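Metallo-beta-lactamase (Serratia marcescens, PDB 5AXR) probably hydrolyses the beta-lactam ring of antibiotics with the help of zinc ions, as a metallo-beta-lactamase of subclass B3. Local coordinates at residues Q9-I14 against I55-F60. Numbering follows the deposited sequence.
With NA (sodium ion), chain F.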
# COMPACT_ATOMS: atom_id res chain seq x y z
N GLN A 9 -15.67 3.56 -5.31
CA GLN A 9 -15.13 2.84 -6.45
C GLN A 9 -15.67 1.40 -6.37
O GLN A 9 -15.50 0.72 -5.35
CB GLN A 9 -13.60 2.88 -6.37
CG GLN A 9 -12.88 1.91 -7.29
CD GLN A 9 -13.21 2.21 -8.73
OE1 GLN A 9 -13.00 3.32 -9.18
NE2 GLN A 9 -13.70 1.22 -9.46
N GLN A 10 -16.42 0.99 -7.37
CA GLN A 10 -16.90 -0.41 -7.45
C GLN A 10 -15.72 -1.37 -7.41
O GLN A 10 -14.78 -1.23 -8.20
CB GLN A 10 -17.70 -0.65 -8.72
CG GLN A 10 -18.27 -2.05 -8.86
CD GLN A 10 -18.90 -2.29 -10.21
OE1 GLN A 10 -18.24 -2.17 -11.24
NE2 GLN A 10 -20.21 -2.46 -10.23
N PRO A 11 -15.70 -2.26 -6.42
CA PRO A 11 -14.55 -3.14 -6.24
C PRO A 11 -14.46 -4.23 -7.32
O PRO A 11 -15.39 -4.40 -8.10
CB PRO A 11 -14.80 -3.73 -4.86
CG PRO A 11 -16.29 -3.75 -4.71
CD PRO A 11 -16.76 -2.51 -5.43
N PHE A 12 -13.30 -4.85 -7.44
CA PHE A 12 -13.09 -5.83 -8.50
C PHE A 12 -11.95 -6.76 -8.15
O PHE A 12 -10.98 -6.36 -7.49
CB PHE A 12 -12.80 -5.15 -9.86
CG PHE A 12 -11.68 -4.13 -9.81
CD1 PHE A 12 -11.92 -2.83 -9.34
CD2 PHE A 12 -10.39 -4.45 -10.24
CE1 PHE A 12 -10.92 -1.88 -9.28
CE2 PHE A 12 -9.37 -3.50 -10.15
CZ PHE A 12 -9.65 -2.21 -9.74
N THR A 13 -12.01 -7.97 -8.69
CA THR A 13 -10.90 -8.90 -8.62
C THR A 13 -9.78 -8.48 -9.57
O THR A 13 -10.00 -8.18 -10.75
CB THR A 13 -11.34 -10.33 -8.90
OG1 THR A 13 -12.35 -10.73 -7.94
CG2 THR A 13 -10.16 -11.27 -8.85
N ILE A 14 -8.56 -8.45 -9.04
CA ILE A 14 -7.37 -8.17 -9.83
C ILE A 14 -6.83 -9.49 -10.36
O ILE A 14 -6.52 -9.60 -11.54
CB ILE A 14 -6.27 -7.45 -8.98
CG1 ILE A 14 -6.69 -6.01 -8.65
CG2 ILE A 14 -4.93 -7.45 -9.72
CD1 ILE A 14 -5.90 -5.37 -7.52
N ILE A 55 -15.64 -4.37 0.56
CA ILE A 55 -15.38 -5.74 1.03
C ILE A 55 -16.69 -6.55 1.07
O ILE A 55 -16.74 -7.70 0.61
CB ILE A 55 -14.68 -5.72 2.41
CG1 ILE A 55 -13.23 -5.24 2.27
CG2 ILE A 55 -14.69 -7.10 3.05
CD1 ILE A 55 -12.60 -4.77 3.56
N ARG A 56 -17.74 -5.93 1.60
CA ARG A 56 -19.06 -6.56 1.66
C ARG A 56 -19.65 -6.74 0.26
O ARG A 56 -20.13 -7.82 -0.05
CB ARG A 56 -20.02 -5.72 2.54
CG ARG A 56 -19.62 -5.65 4.02
CD ARG A 56 -20.66 -4.96 4.93
NE ARG A 56 -20.99 -3.60 4.47
CZ ARG A 56 -20.80 -2.46 5.15
NH1 ARG A 56 -21.12 -1.28 4.59
NH2 ARG A 56 -20.30 -2.47 6.38
N ALA A 57 -19.48 -5.76 -0.62
CA ALA A 57 -19.91 -5.94 -2.01
C ALA A 57 -19.21 -7.06 -2.79
O ALA A 57 -19.76 -7.56 -3.77
CB ALA A 57 -19.78 -4.63 -2.78
N MET A 58 -17.97 -7.38 -2.42
CA MET A 58 -17.29 -8.48 -3.06
C MET A 58 -17.79 -9.82 -2.49
O MET A 58 -17.42 -10.89 -3.01
CB MET A 58 -15.77 -8.35 -2.89
CG MET A 58 -15.16 -7.22 -3.72
SD MET A 58 -15.47 -7.43 -5.48
CE MET A 58 -14.30 -8.73 -5.89
N GLY A 59 -18.68 -9.76 -1.50
CA GLY A 59 -19.25 -10.97 -0.90
C GLY A 59 -18.40 -11.54 0.24
O GLY A 59 -18.42 -12.74 0.49
N PHE A 60 -17.71 -10.69 0.96
CA PHE A 60 -16.97 -11.12 2.14
C PHE A 60 -17.51 -10.48 3.40
O PHE A 60 -18.25 -9.50 3.34
CB PHE A 60 -15.50 -10.76 1.96
CG PHE A 60 -14.84 -11.46 0.81
CD1 PHE A 60 -14.70 -12.83 0.81
CD2 PHE A 60 -14.37 -10.74 -0.28
CE1 PHE A 60 -14.07 -13.47 -0.26
CE2 PHE A 60 -13.75 -11.37 -1.34
CZ PHE A 60 -13.56 -12.73 -1.31
NA NA F . -11.12 -7.27 -13.03
O HOH W 1 -13.22 -5.62 -13.44
O HOH W 2 -12.17 -9.83 -12.60
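With CG beside its backbone N (chi1 -71°) and further bends at chi2 (-59°) and chi3 (-75°), the M58 side chain curls along P11 and brings its methyl to T13. P11 and M58 run past each other in opposite directions: CG of M58 lies 3.7 Å from CB of P11, and SD of M58 is 3.8 Å from the same CB. An unbranched thioether suits this place, since it can bend to follow both the proline ring and the backbone beyond it. CE of M58 ends 3.8 Å from backbone C of F12 and 3.5 Å from OG1 of T13, a van der Waals approach to a hydroxyl hydrogen-bonded to ND1 of H19. P11 offers a compact apolar ring, whose CG also meets CB of A57 at 4.1 Å; that single methyl suffices to reach it from the helix's last turn. No hydrogen bond joins the two segments. G59, with positive phi, closes helix 47-57 in a Schellman motif; there a CB would press against the carbonyl O of M58, so glycine suits the position. The carbonyl O of T13 binds a sodium ion, as does OH of Y236. At the surface, away from the zinc site, the contact packs the end of helix 47-57 and the following turn against edge strand 12-15 and its lead-in loop; M58 also touches H19 of strand 18-20, while F12 points away and packs on helix 221-231.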